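PDB 4O8V: probable alginate O-acetylase AlgJ from Pseudomonas putida, which probably acts with AlgI and AlgF in an inner-membrane complex that adds acetyl groups to the O-2 and O-3 positions of mannuronate residues in alginate. Local coordinates for residues P9-L13 / L166-L170; V57-V61 / F88-A92; L186-T191 / P223-F227. All coordinates share one frame. Residues are numbered along the deposited sequence.

Contact 1: residues P9-L13 / L166-L170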
loop_
_atom_site.group_PDB
_atom_site.type_symbol
_atom_site.label_atom_id
_atom_site.label_comp_id
_atom_site.label_asym_id
_atom_site.label_seq_id
_atom_site.Cartn_x
_atom_site.Cartn_y
_atom_site.Cartn_z
ATOM N N PRO A 9 0.494 -1.994 19.154
ATOM C CA PRO A 9 -0.388 -1.556 18.064
ATOM C C PRO A 9 -1.690 -0.969 18.610
ATOM O O PRO A 9 -2.448 -1.677 19.278
ATOM C CB PRO A 9 -0.641 -2.846 17.274
ATOM C CG PRO A 9 0.536 -3.705 17.578
ATOM C CD PRO A 9 0.890 -3.404 19.007
ATOM N N GLY A 10 -1.937 0.311 18.326
ATOM C CA GLY A 10 -3.038 1.031 18.931
ATOM C C GLY A 10 -3.789 1.998 18.026
ATOM O O GLY A 10 -3.574 2.055 16.802
ATOM N N VAL A 11 -4.682 2.763 18.639
ATOM C CA VAL A 11 -5.553 3.667 17.896
ATOM C C VAL A 11 -5.513 5.071 18.512
ATOM O O VAL A 11 -5.313 5.222 19.721
ATOM C CB VAL A 11 -7.007 3.097 17.842
ATOM C CG1 VAL A 11 -7.484 2.712 19.218
ATOM C CG2 VAL A 11 -7.974 4.095 17.196
ATOM N N VAL A 12 -5.649 6.092 17.670
ATOM C CA VAL A 12 -5.709 7.489 18.096
ATOM C C VAL A 12 -7.067 8.060 17.714
ATOM O O VAL A 12 -7.564 7.829 16.605
ATOM C CB VAL A 12 -4.574 8.331 17.459
ATOM C CG1 VAL A 12 -4.639 9.782 17.918
ATOM C CG2 VAL A 12 -3.210 7.728 17.798
ATOM N N LEU A 13 -7.697 8.767 18.646
ATOM C CA LEU A 13 -8.997 9.362 18.364
ATOM C C LEU A 13 -8.838 10.670 17.629
ATOM O O LEU A 13 -8.030 11.503 18.026
ATOM C CB LEU A 13 -9.773 9.614 19.662
ATOM C CG LEU A 13 -10.017 8.436 20.584
ATOM C CD1 LEU A 13 -10.773 8.939 21.832
ATOM C CD2 LEU A 13 -10.778 7.347 19.879
ATOM N N LEU A 166 -9.808 -0.446 13.045
ATOM C CA LEU A 166 -9.369 0.306 14.219
ATOM C C LEU A 166 -10.321 0.237 15.417
ATOM O O LEU A 166 -9.900 0.418 16.564
ATOM C CB LEU A 166 -9.138 1.764 13.833
ATOM C CG LEU A 166 -7.917 1.927 12.936
ATOM C CD1 LEU A 166 -7.933 3.308 12.272
ATOM C CD2 LEU A 166 -6.611 1.680 13.729
ATOM N N THR A 167 -11.598 -0.026 15.169
ATOM C CA THR A 167 -12.555 -0.057 16.269
ATOM C C THR A 167 -12.224 -1.178 17.247
ATOM O O THR A 167 -12.558 -1.096 18.419
ATOM C CB THR A 167 -13.978 -0.241 15.771
ATOM O OG1 THR A 167 -14.135 -1.592 15.333
ATOM C CG2 THR A 167 -14.237 0.687 14.609
ATOM N N ASN A 168 -11.535 -2.211 16.770
ATOM C CA ASN A 168 -11.198 -3.343 17.628
ATOM C C ASN A 168 -10.039 -3.055 18.576
ATOM O O ASN A 168 -9.801 -3.806 19.529
ATOM C CB ASN A 168 -10.890 -4.566 16.769
ATOM C CG ASN A 168 -12.116 -5.069 16.035
ATOM O OD1 ASN A 168 -12.911 -5.849 16.580
ATOM N ND2 ASN A 168 -12.299 -4.594 14.802
ATOM N N PHE A 169 -9.318 -1.969 18.320
ATOM C CA PHE A 169 -8.254 -1.542 19.216
ATOM C C PHE A 169 -8.757 -0.592 20.276
ATOM O O PHE A 169 -8.043 -0.270 21.227
ATOM C CB PHE A 169 -7.126 -0.891 18.426
ATOM C CG PHE A 169 -6.361 -1.857 17.595
ATOM C CD1 PHE A 169 -5.327 -2.599 18.155
ATOM C CD2 PHE A 169 -6.689 -2.056 16.268
ATOM C CE1 PHE A 169 -4.617 -3.509 17.388
ATOM C CE2 PHE A 169 -5.986 -2.964 15.492
ATOM C CZ PHE A 169 -4.949 -3.691 16.054
ATOM N N LEU A 170 -9.995 -0.144 20.129
ATOM C CA LEU A 170 -10.588 0.693 21.158
ATOM C C LEU A 170 -10.880 -0.127 22.405
ATOM O O LEU A 170 -11.298 -1.281 22.308
ATOM C CB LEU A 170 -11.877 1.343 20.664
ATOM C CG LEU A 170 -11.778 2.452 19.620
ATOM C CD1 LEU A 170 -13.162 2.706 19.057
ATOM C CD2 LEU A 170 -11.195 3.718 20.244
#

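Contact 2: residues V57-V61 / F88-A92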
loop_
_atom_site.group_PDB
_atom_site.type_symbol
_atom_site.label_atom_id
_atom_site.label_comp_id
_atom_site.label_asym_id
_atom_site.label_seq_id
_atom_site.Cartn_x
_atom_site.Cartn_y
_atom_site.Cartn_z
ATOM N N VAL A 57 7.473 -0.940 -9.858
ATOM C CA VAL A 57 6.753 0.304 -9.641
ATOM C C VAL A 57 6.326 0.312 -8.169
ATOM O O VAL A 57 5.427 -0.441 -7.739
ATOM C CB VAL A 57 5.529 0.452 -10.558
ATOM C CG1 VAL A 57 4.810 1.786 -10.266
ATOM C CG2 VAL A 57 5.911 0.357 -12.014
ATOM N N LEU A 58 7.015 1.130 -7.383
ATOM C CA LEU A 58 6.760 1.220 -5.954
ATOM C C LEU A 58 5.571 2.134 -5.744
ATOM O O LEU A 58 5.541 3.221 -6.313
ATOM C CB LEU A 58 7.995 1.748 -5.214
ATOM C CG LEU A 58 7.899 1.877 -3.692
ATOM C CD1 LEU A 58 7.686 0.497 -3.034
ATOM C CD2 LEU A 58 9.172 2.541 -3.152
ATOM N N ALA A 59 4.609 1.691 -4.933
ATOM C CA ALA A 59 3.393 2.473 -4.683
ATOM C C ALA A 59 3.366 2.881 -3.212
ATOM O O ALA A 59 2.900 2.128 -2.343
ATOM C CB ALA A 59 2.161 1.688 -5.052
ATOM N N ILE A 60 3.914 4.062 -2.932
ATOM C CA ILE A 60 4.009 4.537 -1.542
ATOM C C ILE A 60 2.646 5.108 -1.137
ATOM O O ILE A 60 2.232 6.131 -1.665
ATOM C CB ILE A 60 5.114 5.622 -1.375
ATOM C CG1 ILE A 60 6.492 5.078 -1.772
ATOM C CG2 ILE A 60 5.156 6.142 0.092
ATOM C CD1 ILE A 60 7.534 6.199 -1.924
ATOM N N VAL A 61 1.938 4.439 -0.227
ATOM C CA VAL A 61 0.612 4.926 0.190
ATOM C C VAL A 61 0.762 5.964 1.296
ATOM O O VAL A 61 1.370 5.702 2.320
ATOM C CB VAL A 61 -0.285 3.789 0.695
ATOM C CG1 VAL A 61 -1.742 4.296 0.896
ATOM C CG2 VAL A 61 -0.261 2.629 -0.304
ATOM N N PHE A 88 10.623 9.460 2.014
ATOM C CA PHE A 88 10.512 8.136 1.383
ATOM C C PHE A 88 10.665 8.301 -0.143
ATOM O O PHE A 88 11.462 7.612 -0.797
ATOM C CB PHE A 88 9.167 7.491 1.743
ATOM C CG PHE A 88 9.084 5.991 1.515
ATOM C CD1 PHE A 88 10.022 5.309 0.753
ATOM C CD2 PHE A 88 8.014 5.272 2.045
ATOM C CE1 PHE A 88 9.907 3.934 0.549
ATOM C CE2 PHE A 88 7.896 3.908 1.852
ATOM C CZ PHE A 88 8.845 3.233 1.103
ATOM N N HIS A 89 9.913 9.236 -0.713
ATOM C CA HIS A 89 10.027 9.481 -2.143
ATOM C C HIS A 89 11.436 9.920 -2.547
ATOM O O HIS A 89 11.974 9.439 -3.537
ATOM C CB HIS A 89 9.009 10.517 -2.599
ATOM C CG HIS A 89 7.703 9.918 -2.993
ATOM N ND1 HIS A 89 7.521 9.272 -4.199
ATOM C CD2 HIS A 89 6.523 9.828 -2.328
ATOM C CE1 HIS A 89 6.274 8.841 -4.276
ATOM N NE2 HIS A 89 5.648 9.160 -3.151
ATOM N N ALA A 90 12.035 10.818 -1.769
ATOM C CA ALA A 90 13.366 11.301 -2.072
ATOM C C ALA A 90 14.384 10.162 -2.032
ATOM O O ALA A 90 15.270 10.080 -2.893
ATOM C CB ALA A 90 13.770 12.407 -1.105
ATOM N N GLN A 91 14.275 9.293 -1.028
ATOM C CA GLN A 91 15.240 8.181 -0.895
ATOM C C GLN A 91 15.025 7.111 -1.967
ATOM O O GLN A 91 15.986 6.500 -2.466
ATOM C CB GLN A 91 15.148 7.540 0.493
ATOM C CG GLN A 91 15.716 8.386 1.598
ATOM C CD GLN A 91 17.202 8.198 1.744
ATOM O OE1 GLN A 91 17.823 7.410 1.017
ATOM N NE2 GLN A 91 17.790 8.911 2.695
ATOM N N ALA A 92 13.768 6.893 -2.326
ATOM C CA ALA A 92 13.446 5.975 -3.406
ATOM C C ALA A 92 14.068 6.464 -4.698
ATOM O O ALA A 92 14.573 5.670 -5.472
ATOM C CB ALA A 92 11.946 5.830 -3.566
HETATM O O HOH W 1 3.161 7.759 -3.594
#

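Contact 3: residues L186-T191 / P223-F227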
loop_
_atom_site.group_PDB
_atom_site.type_symbol
_atom_site.label_atom_id
_atom_site.label_comp_id
_atom_site.label_asym_id
_atom_site.label_seq_id
_atom_site.Cartn_x
_atom_site.Cartn_y
_atom_site.Cartn_z
ATOM N N LEU A 186 -19.719 0.971 3.210
ATOM C CA LEU A 186 -18.817 0.391 2.219
ATOM C C LEU A 186 -19.554 -0.098 0.986
ATOM O O LEU A 186 -20.477 -0.913 1.070
ATOM C CB LEU A 186 -18.017 -0.771 2.853
ATOM C CG LEU A 186 -17.174 -1.537 1.816
ATOM C CD1 LEU A 186 -16.044 -0.636 1.280
ATOM C CD2 LEU A 186 -16.625 -2.854 2.436
ATOM N N GLN A 187 -19.148 0.410 -0.181
ATOM C CA GLN A 187 -19.746 -0.018 -1.433
ATOM C C GLN A 187 -18.987 -1.225 -1.994
ATOM O O GLN A 187 -17.768 -1.203 -2.108
ATOM C CB GLN A 187 -19.742 1.108 -2.469
ATOM C CG GLN A 187 -20.463 0.724 -3.740
ATOM C CD GLN A 187 -20.436 1.815 -4.792
ATOM O OE1 GLN A 187 -19.367 2.228 -5.252
ATOM N NE2 GLN A 187 -21.612 2.275 -5.187
ATOM N N LYS A 188 -19.713 -2.285 -2.303
ATOM C CA LYS A 188 -19.105 -3.438 -2.949
ATOM C C LYS A 188 -18.701 -3.059 -4.373
ATOM O O LYS A 188 -19.494 -2.474 -5.103
ATOM C CB LYS A 188 -20.084 -4.624 -2.982
ATOM C CG LYS A 188 -19.451 -5.910 -3.503
ATOM C CD LYS A 188 -20.492 -6.995 -3.735
ATOM C CE LYS A 188 -19.877 -8.211 -4.403
ATOM N NZ LYS A 188 -18.604 -8.616 -3.742
ATOM N N ARG A 189 -17.482 -3.391 -4.786
ATOM C CA ARG A 189 -17.108 -3.177 -6.187
ATOM C C ARG A 189 -16.262 -4.324 -6.692
ATOM O O ARG A 189 -15.246 -4.675 -6.081
ATOM C CB ARG A 189 -16.376 -1.842 -6.361
ATOM C CG ARG A 189 -17.329 -0.688 -6.691
ATOM C CD ARG A 189 -16.744 0.675 -6.340
ATOM N NE ARG A 189 -15.403 0.857 -6.884
ATOM C CZ ARG A 189 -15.129 1.336 -8.092
ATOM N NH1 ARG A 189 -16.107 1.695 -8.923
ATOM N NH2 ARG A 189 -13.863 1.457 -8.471
ATOM N N THR A 190 -16.708 -4.908 -7.800
ATOM C CA THR A 190 -16.093 -6.088 -8.387
ATOM C C THR A 190 -15.698 -5.851 -9.847
ATOM O O THR A 190 -16.402 -5.173 -10.594
ATOM C CB THR A 190 -17.036 -7.298 -8.293
ATOM O OG1 THR A 190 -18.293 -6.964 -8.875
ATOM C CG2 THR A 190 -17.282 -7.672 -6.834
ATOM N N THR A 191 -14.573 -6.437 -10.253
ATOM C CA THR A 191 -14.031 -6.234 -11.587
ATOM C C THR A 191 -13.944 -7.564 -12.325
ATOM O O THR A 191 -13.522 -8.564 -11.752
ATOM C CB THR A 191 -12.638 -5.585 -11.520
ATOM O OG1 THR A 191 -12.734 -4.324 -10.832
ATOM C CG2 THR A 191 -12.058 -5.379 -12.931
ATOM N N PRO A 223 -10.071 -7.890 -0.641
ATOM C CA PRO A 223 -10.997 -7.673 -1.757
ATOM C C PRO A 223 -11.898 -6.440 -1.563
ATOM O O PRO A 223 -12.376 -5.878 -2.555
ATOM C CB PRO A 223 -11.849 -8.953 -1.765
ATOM C CG PRO A 223 -10.975 -9.998 -1.137
ATOM C CD PRO A 223 -10.218 -9.243 -0.066
ATOM N N HIS A 224 -12.132 -6.020 -0.324
ATOM C CA HIS A 224 -13.076 -4.916 -0.095
ATOM C C HIS A 224 -12.643 -3.617 -0.788
ATOM O O HIS A 224 -13.493 -2.823 -1.176
ATOM C CB HIS A 224 -13.257 -4.627 1.412
ATOM C CG HIS A 224 -14.151 -5.591 2.133
ATOM N ND1 HIS A 224 -15.299 -6.116 1.581
ATOM C CD2 HIS A 224 -14.080 -6.092 3.390
ATOM C CE1 HIS A 224 -15.883 -6.916 2.455
ATOM N NE2 HIS A 224 -15.159 -6.925 3.559
ATOM N N TRP A 225 -11.337 -3.385 -0.930
ATOM C CA TRP A 225 -10.869 -2.119 -1.508
ATOM C C TRP A 225 -10.727 -2.243 -3.032
ATOM O O TRP A 225 -10.516 -1.243 -3.713
ATOM C CB TRP A 225 -9.546 -1.664 -0.862
ATOM C CG TRP A 225 -9.429 -2.075 0.601
ATOM C CD1 TRP A 225 -8.368 -2.710 1.211
ATOM C CD2 TRP A 225 -10.434 -1.908 1.619
ATOM N NE1 TRP A 225 -8.655 -2.926 2.556
ATOM C CE2 TRP A 225 -9.919 -2.462 2.818
ATOM C CE3 TRP A 225 -11.723 -1.354 1.629
ATOM C CZ2 TRP A 225 -10.651 -2.478 4.008
ATOM C CZ3 TRP A 225 -12.445 -1.368 2.811
ATOM C CH2 TRP A 225 -11.915 -1.932 3.983
ATOM N N ASN A 226 -10.859 -3.473 -3.531
ATOM C CA ASN A 226 -10.795 -3.798 -4.967
ATOM C C ASN A 226 -9.587 -3.184 -5.672
ATOM O O ASN A 226 -9.691 -2.768 -6.831
ATOM C CB ASN A 226 -12.082 -3.347 -5.697
ATOM C CG ASN A 226 -12.290 -4.080 -7.031
ATOM O OD1 ASN A 226 -12.089 -5.290 -7.123
ATOM N ND2 ASN A 226 -12.653 -3.336 -8.076
ATOM N N PHE A 227 -8.445 -3.107 -4.985
ATOM C CA PHE A 227 -7.263 -2.509 -5.601
ATOM C C PHE A 227 -6.764 -3.354 -6.779
ATOM O O PHE A 227 -6.364 -2.799 -7.814
ATOM C CB PHE A 227 -6.157 -2.321 -4.567
ATOM C CG PHE A 227 -4.964 -1.548 -5.070
ATOM C CD1 PHE A 227 -5.123 -0.377 -5.791
ATOM C CD2 PHE A 227 -3.668 -2.004 -4.800
ATOM C CE1 PHE A 227 -4.021 0.337 -6.225
ATOM C CE2 PHE A 227 -2.563 -1.286 -5.225
ATOM C CZ PHE A 227 -2.734 -0.126 -5.945
HETATM O O HOH W 2 -15.996 -3.220 -2.048
HETATM O O HOH W 3 -14.107 -6.683 -4.450
HETATM O O HOH W 4 -12.797 -7.649 -8.373
#

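Contact 1: residues P9-L13 / L166-L170
Val-11 is the bump of this small apolar joint, and the turn 166-170 supplies the hollow. The CA-to-CB bond of Val-11 points toward the turn; CG1 of Val-11 packs on CB of Phe-169 (3.7 Å) and CD2 of Leu-170 (4.0 Å), and CG2 of Val-11 comes within 4.3 Å of CB of Leu-166. A short, beta-branched residue suits this place, since it keeps the extended backbone of strand 11-13 and still fills a shallow dip. The dip exists because the turn is coiled: Phe-169 N donates to Leu-166 O at 3.0 Å. Next to it the Phe-169 ring lies beside the backbone of Pro-9 and Gly-10, CD1 of Phe-169 being 3.2 Å from O of Pro-9 and 4.4 Å from CA of Gly-10. At the far end Leu-13 CD2 meets Leu-170 CD2 at 3.7 Å. Strand 11-13 pairs with strand 19-21, whose Leu-19 also touches Val-11, Leu-13 and Leu-166. The joint thus packs the small two-stranded antiparallel sheet 11-13/19-21 of the SGNH hydrolase-like domain, near the protein surface, on the loop after strand 152-162.

Contact 2: residues V57-V61 / F88-A92
Strand 57-61 and helix 88-92 run almost antiparallel, their directions 165° apart and their axes 10.6 Å apart at closest approach, a spacing that side chains must bridge. The nearest backbone pairs are Ile-60 with His-89, CA to CA 7.8 Å, and Leu-58 with Ala-92, CA to CA 8.6 Å. In the extended strand Leu-58 and Ile-60 both point toward the helix, whereas Ala-59 and Val-61 point away.

Ile-60 is the centrepiece. Its CD1 methyl is held between two rings, 3.6 Å from the centroid of His-89 and 3.9 Å from that of Phe-88, over the face of each, so that one methyl makes two CH-pi contacts. Isoleucine suits the place: its longer branch carries CD1 between the rings, and its beta-branched shape favours the extended strand. Its other branch joins in, CG2 of Ile-60 lying 3.6 Å from CD2 of Phe-88. Leu-58 fills the next position, with CD2 of Leu-58 4.0 Å from CE1 of Phe-88 and 4.3 Å from CB of Ala-92, where a small residue lets the leucine approach the helix. Phe-88 also meets Phe-274 of strand 269-275 edge-to-face, carrying the apolar layer on to the neighbouring strand.

The polar edge is handled by water 1, which donates to Ile-60 O at 2.7 Å and lies 2.9 Å from His-89 NE2. The imidazole therefore serves twice, its face as an apolar surface and its nitrogen as a polar link through water to the strand backbone, so a histidine can be buried in this helix-on-sheet layer of the SGNH hydrolase-like fold.

Contact 3: residues L186-T191 / P223-F227
This is a mixed, water-rich contact between the long strand 184-193 and the turn that joins helix 218-221 to helix 227-235, just beyond the predicted nucleophile Ser-218. Its apolar end is Leu-186, whose CD2 makes a CH-pi contact over the face of the His-224 ring, 3.9 Å from the centroid, while CD1 of Leu-186 reaches CZ3 at the edge of Trp-225, 4.0 Å away.

The other end is polar. Asn-226 ND2 donates to Thr-191 OG1 at 2.9 Å, and that hydroxyl also bonds Thr-154 of the neighbouring strand. Beside this bond, water 4 links Thr-191 N to Asn-226 OD1. Between the two ends waters fill the gap: water 2 joins Gln-187 O and Arg-189 N to His-224 O, and water 3 joins Arg-189 O to Pro-223 O. Asparagine suits its place because its amide offers both a donor and an acceptor, and because it tolerates the left-handed backbone conformation found here. The chemistry implies that strand and turn are joined by one direct hydrogen bond, by waters that satisfy backbone groups on both sides, and by apolar contacts of Leu-186, which packs against Trp-225, itself stacked on the probable catalytic His-122.

The three contacts lie within one SGNH hydrolase-like domain but do not touch: the centres of contacts 1 and 2 are about 27 Å apart, those of 1 and 3 about 23 Å, and those of 2 and 3 about 25 Å. Along the chain, contact 2 is nested inside the loop closed by contact 1, and contact 3 follows both. Contact 2 packs a helix on edge strand 55-61 of the parallel sheet, across the chain's centre from contact 3. Contacts 1 and 3 share the 152-162/184-193 unit. Contact 3 touches the probable catalytic residues through Trp-225, while contact 1 comes near through Leu-166, its side chain about 6 Å from that of Asp-120.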